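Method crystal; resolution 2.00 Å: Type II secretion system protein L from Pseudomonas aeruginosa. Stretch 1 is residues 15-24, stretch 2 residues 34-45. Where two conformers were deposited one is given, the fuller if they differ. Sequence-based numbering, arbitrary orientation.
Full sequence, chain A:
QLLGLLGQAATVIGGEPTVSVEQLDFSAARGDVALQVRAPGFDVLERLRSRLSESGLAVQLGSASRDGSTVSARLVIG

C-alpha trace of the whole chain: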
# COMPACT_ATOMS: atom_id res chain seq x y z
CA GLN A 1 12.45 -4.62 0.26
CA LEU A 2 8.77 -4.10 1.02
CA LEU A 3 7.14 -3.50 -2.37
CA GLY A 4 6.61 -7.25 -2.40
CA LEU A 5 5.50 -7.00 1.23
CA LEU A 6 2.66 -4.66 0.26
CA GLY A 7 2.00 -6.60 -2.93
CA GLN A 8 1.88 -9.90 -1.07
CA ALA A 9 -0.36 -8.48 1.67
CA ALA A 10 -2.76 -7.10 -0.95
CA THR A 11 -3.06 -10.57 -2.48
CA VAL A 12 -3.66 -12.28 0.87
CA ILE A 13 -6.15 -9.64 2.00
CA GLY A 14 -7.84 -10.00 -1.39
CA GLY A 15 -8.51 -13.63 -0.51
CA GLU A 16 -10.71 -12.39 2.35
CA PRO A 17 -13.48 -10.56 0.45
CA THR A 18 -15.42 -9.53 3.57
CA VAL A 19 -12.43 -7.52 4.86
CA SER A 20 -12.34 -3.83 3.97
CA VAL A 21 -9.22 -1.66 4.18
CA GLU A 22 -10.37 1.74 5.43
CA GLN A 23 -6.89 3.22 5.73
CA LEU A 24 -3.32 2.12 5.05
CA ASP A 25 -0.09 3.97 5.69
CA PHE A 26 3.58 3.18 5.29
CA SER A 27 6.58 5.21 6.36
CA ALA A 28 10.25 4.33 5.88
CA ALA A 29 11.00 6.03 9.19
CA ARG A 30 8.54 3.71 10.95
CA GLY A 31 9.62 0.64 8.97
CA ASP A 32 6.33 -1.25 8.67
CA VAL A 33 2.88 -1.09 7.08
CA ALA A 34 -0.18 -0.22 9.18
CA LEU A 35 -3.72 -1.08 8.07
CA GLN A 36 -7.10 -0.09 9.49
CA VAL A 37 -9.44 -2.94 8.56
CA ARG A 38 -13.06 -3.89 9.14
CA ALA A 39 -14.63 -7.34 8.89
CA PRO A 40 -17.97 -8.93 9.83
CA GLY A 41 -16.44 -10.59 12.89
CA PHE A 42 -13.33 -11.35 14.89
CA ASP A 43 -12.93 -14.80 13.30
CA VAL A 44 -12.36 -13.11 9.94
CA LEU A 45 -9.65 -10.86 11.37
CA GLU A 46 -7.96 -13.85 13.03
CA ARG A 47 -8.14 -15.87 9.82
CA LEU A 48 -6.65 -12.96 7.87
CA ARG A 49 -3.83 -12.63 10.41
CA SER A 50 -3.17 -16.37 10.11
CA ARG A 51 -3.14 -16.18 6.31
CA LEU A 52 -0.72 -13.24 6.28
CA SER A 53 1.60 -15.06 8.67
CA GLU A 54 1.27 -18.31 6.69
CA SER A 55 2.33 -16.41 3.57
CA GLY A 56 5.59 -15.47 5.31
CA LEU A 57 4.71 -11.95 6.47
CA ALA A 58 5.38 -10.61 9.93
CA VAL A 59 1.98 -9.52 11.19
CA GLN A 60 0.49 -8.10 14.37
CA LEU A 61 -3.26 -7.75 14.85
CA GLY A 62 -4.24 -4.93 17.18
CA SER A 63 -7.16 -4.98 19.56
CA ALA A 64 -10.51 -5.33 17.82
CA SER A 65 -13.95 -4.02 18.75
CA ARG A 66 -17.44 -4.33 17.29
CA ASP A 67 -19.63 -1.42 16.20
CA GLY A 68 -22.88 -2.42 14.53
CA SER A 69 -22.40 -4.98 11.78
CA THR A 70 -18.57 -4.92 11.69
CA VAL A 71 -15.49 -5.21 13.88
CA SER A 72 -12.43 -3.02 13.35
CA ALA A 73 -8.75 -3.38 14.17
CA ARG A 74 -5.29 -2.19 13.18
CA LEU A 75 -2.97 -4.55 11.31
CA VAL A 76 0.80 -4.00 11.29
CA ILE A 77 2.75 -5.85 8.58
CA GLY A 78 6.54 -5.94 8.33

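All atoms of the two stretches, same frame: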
# COMPACT_ATOMS: atom_id res chain seq x y z
N GLY A 15 -7.88 -12.35 -0.72
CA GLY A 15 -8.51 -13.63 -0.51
C GLY A 15 -9.55 -13.64 0.59
O GLY A 15 -10.24 -14.65 0.76
N GLU A 16 -9.67 -12.55 1.35
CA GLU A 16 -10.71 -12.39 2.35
C GLU A 16 -11.67 -11.30 1.90
O GLU A 16 -11.54 -10.14 2.32
CB GLU A 16 -10.11 -12.06 3.72
CG GLU A 16 -9.37 -13.22 4.36
CD GLU A 16 -10.30 -14.32 4.86
OE1 GLU A 16 -9.81 -15.45 5.09
OE2 GLU A 16 -11.51 -14.06 5.02
N PRO A 17 -12.67 -11.62 1.07
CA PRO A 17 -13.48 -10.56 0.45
C PRO A 17 -14.36 -9.79 1.42
O PRO A 17 -14.84 -8.72 1.05
CB PRO A 17 -14.34 -11.32 -0.57
CG PRO A 17 -13.82 -12.73 -0.60
CD PRO A 17 -13.15 -12.96 0.71
N THR A 18 -14.61 -10.30 2.63
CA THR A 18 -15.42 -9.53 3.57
C THR A 18 -14.60 -8.50 4.34
O THR A 18 -15.19 -7.70 5.07
CB THR A 18 -16.13 -10.45 4.56
OG1 THR A 18 -15.19 -11.01 5.48
CG2 THR A 18 -16.88 -11.57 3.83
N VAL A 19 -13.28 -8.49 4.18
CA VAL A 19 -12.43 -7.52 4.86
C VAL A 19 -12.33 -6.27 4.01
O VAL A 19 -12.10 -6.35 2.79
CB VAL A 19 -11.03 -8.12 5.14
CG1 VAL A 19 -10.16 -7.11 5.89
CG2 VAL A 19 -11.16 -9.41 5.93
N SER A 20 -12.49 -5.12 4.64
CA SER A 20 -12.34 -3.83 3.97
C SER A 20 -11.16 -3.10 4.60
O SER A 20 -10.98 -3.13 5.82
CB SER A 20 -13.62 -2.99 4.08
OG SER A 20 -13.94 -2.70 5.43
N VAL A 21 -10.35 -2.48 3.75
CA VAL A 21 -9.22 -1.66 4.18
C VAL A 21 -9.68 -0.21 4.16
O VAL A 21 -9.82 0.39 3.09
CB VAL A 21 -8.00 -1.86 3.28
CG1 VAL A 21 -6.83 -1.03 3.79
CG2 VAL A 21 -7.62 -3.33 3.22
N GLU A 22 -9.91 0.36 5.34
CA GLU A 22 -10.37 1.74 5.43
C GLU A 22 -9.22 2.71 5.26
O GLU A 22 -9.38 3.77 4.64
CB GLU A 22 -11.06 1.98 6.77
CG GLU A 22 -12.21 1.02 7.07
CD GLU A 22 -13.33 1.13 6.05
OE1 GLU A 22 -13.61 0.12 5.37
OE2 GLU A 22 -13.91 2.22 5.91
N GLN A 23 -8.05 2.36 5.79
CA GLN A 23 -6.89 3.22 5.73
C GLN A 23 -5.64 2.34 5.74
O GLN A 23 -5.64 1.26 6.33
CB GLN A 23 -6.88 4.20 6.91
CG GLN A 23 -5.67 5.13 6.97
CD GLN A 23 -4.48 4.50 7.68
OE1 GLN A 23 -4.59 3.42 8.26
NE2 GLN A 23 -3.35 5.19 7.65
N LEU A 24 -4.60 2.82 5.08
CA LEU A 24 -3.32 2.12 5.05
C LEU A 24 -2.23 3.17 4.95
O LEU A 24 -2.34 4.10 4.15
CB LEU A 24 -3.25 1.15 3.87
CG LEU A 24 -2.04 0.22 3.79
CD1 LEU A 24 -2.41 -1.04 3.02
CD2 LEU A 24 -0.85 0.89 3.13
N ALA A 34 0.97 -0.20 8.28
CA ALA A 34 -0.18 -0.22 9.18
C ALA A 34 -1.48 -0.13 8.38
O ALA A 34 -1.59 0.68 7.45
CB ALA A 34 -0.13 0.93 10.18
N LEU A 35 -2.45 -0.95 8.77
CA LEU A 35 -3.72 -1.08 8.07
C LEU A 35 -4.87 -0.99 9.06
O LEU A 35 -4.88 -1.73 10.06
CB LEU A 35 -3.81 -2.41 7.31
CG LEU A 35 -2.89 -2.67 6.12
CD1 LEU A 35 -1.53 -3.15 6.58
CD2 LEU A 35 -3.53 -3.68 5.17
N GLN A 36 -5.83 -0.11 8.79
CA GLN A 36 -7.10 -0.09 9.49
C GLN A 36 -8.10 -0.91 8.69
O GLN A 36 -8.44 -0.55 7.56
CB GLN A 36 -7.61 1.34 9.66
CG GLN A 36 -6.73 2.22 10.52
CD GLN A 36 -6.87 1.93 11.99
OE1 GLN A 36 -7.73 1.16 12.41
NE2 GLN A 36 -6.02 2.56 12.80
N VAL A 37 -8.57 -2.02 9.27
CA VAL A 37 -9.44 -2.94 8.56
C VAL A 37 -10.76 -3.08 9.31
O VAL A 37 -10.86 -2.83 10.52
CB VAL A 37 -8.79 -4.33 8.38
CG1 VAL A 37 -7.51 -4.22 7.57
CG2 VAL A 37 -8.51 -4.99 9.73
N ARG A 38 -11.79 -3.48 8.57
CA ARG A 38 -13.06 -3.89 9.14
C ARG A 38 -13.44 -5.24 8.55
O ARG A 38 -13.06 -5.57 7.42
CB ARG A 38 -14.17 -2.86 8.88
CG ARG A 38 -14.02 -1.59 9.70
CD ARG A 38 -15.31 -0.78 9.72
NE ARG A 38 -15.38 0.11 10.88
CZ ARG A 38 -14.92 1.36 10.92
NH1 ARG A 38 -14.34 1.90 9.86
NH2 ARG A 38 -15.05 2.07 12.04
N ALA A 39 -14.18 -6.03 9.33
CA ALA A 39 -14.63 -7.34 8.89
C ALA A 39 -15.93 -7.65 9.62
O ALA A 39 -16.24 -7.01 10.63
CB ALA A 39 -13.57 -8.42 9.17
N PRO A 40 -16.71 -8.61 9.13
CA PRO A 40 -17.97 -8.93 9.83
C PRO A 40 -17.76 -9.41 11.26
O PRO A 40 -18.65 -9.21 12.09
CB PRO A 40 -18.60 -10.02 8.95
CG PRO A 40 -17.53 -10.48 8.02
CD PRO A 40 -16.59 -9.33 7.85
N GLY A 41 -16.63 -10.03 11.57
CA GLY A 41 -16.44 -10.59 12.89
C GLY A 41 -14.98 -10.86 13.17
O GLY A 41 -14.13 -10.83 12.28
N PHE A 42 -14.71 -11.16 14.45
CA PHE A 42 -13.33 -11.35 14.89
C PHE A 42 -12.69 -12.56 14.22
O PHE A 42 -11.48 -12.56 13.96
CB PHE A 42 -13.29 -11.49 16.41
CG PHE A 42 -13.93 -10.35 17.15
CD1 PHE A 42 -15.14 -10.52 17.81
CD2 PHE A 42 -13.35 -9.09 17.16
CE1 PHE A 42 -15.74 -9.48 18.48
CE2 PHE A 42 -13.95 -8.03 17.84
CZ PHE A 42 -15.14 -8.23 18.50
N ASP A 43 -13.48 -13.60 13.93
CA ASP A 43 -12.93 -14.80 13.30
C ASP A 43 -12.33 -14.49 11.94
O ASP A 43 -11.38 -15.14 11.51
CB ASP A 43 -14.02 -15.87 13.16
CG ASP A 43 -15.17 -15.42 12.27
OD1 ASP A 43 -15.74 -14.34 12.53
OD2 ASP A 43 -15.49 -16.15 11.31
N VAL A 44 -12.89 -13.50 11.24
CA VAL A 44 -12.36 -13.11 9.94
C VAL A 44 -11.03 -12.38 10.10
O VAL A 44 -10.11 -12.56 9.29
CB VAL A 44 -13.40 -12.26 9.19
CG1 VAL A 44 -12.86 -11.82 7.82
CG2 VAL A 44 -14.70 -13.03 9.02
N LEU A 45 -10.91 -11.54 11.13
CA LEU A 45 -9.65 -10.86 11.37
C LEU A 45 -8.56 -11.85 11.78
O LEU A 45 -7.41 -11.72 11.37
CB LEU A 45 -9.82 -9.79 12.45
CG LEU A 45 -10.72 -8.59 12.14
CD1 LEU A 45 -10.84 -7.71 13.37
CD2 LEU A 45 -10.18 -7.81 10.97

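Antiparallel strands owe their cohesion first to the backbone, and this pair from the type II secretion protein L shows how the pattern survives an irregularity. S20 and R38 form a reciprocal hydrogen-bonded pair, S20 N to R38 O and R38 N to S20 O, both 2.9 Å and nearly straight. Further along, Q36 N donates to Q23 O at 2.8 Å, but Q36 O receives two donors: E22 N at 2.8 Å and, weakly, Q23 N at 3.4 Å. This shared acceptor marks a beta bulge. E22, with its phi/psi of -80/-37, is the extra residue, and the register shifts by one between the V21–V37 and Q23–Q36 pairs. CA-H...O contacts supplement these bonds, the shortest from V37 CA to S20 O at 3.1 Å.

At the bulge the E22 CA-to-CB bond points toward the partner strand, and its carboxylate meets residues of both strands. E22 OE1 accepts a hydrogen bond from S20 OG at 2.8 Å, while E22 OE2 makes a long salt bridge to R38 NH1, 4.0 Å away. Polar and charged residues suit the more open face bearing S20, Q23, Q36 and R38, where the Q23 side chain curls back, bringing Q23 OE1 within 3.3 Å of Q36 CG.

The face bearing V21, L24, L35 and V37 is apolar. L24 CD1 packs 3.5 Å from L35 CG, whereas V21 CG2 lies a looser 4.4 Å from V37 CG1. Beyond the strand, a type I turn from E16 to V19, closed by V19 N to E16 O at 3.0 Å, leads into the pairing. V19 CG2 reaches V44 CG1 on the helix at 3.5 Å, so compact branched side chains join loop to helix. T18 OG1 borders this contact, 3.2 Å from P40 CD. Altogether the two stretches bury 700 Å², counting both sides; L24, L35, V37 and V44 are buried, as suits their apolar side chains.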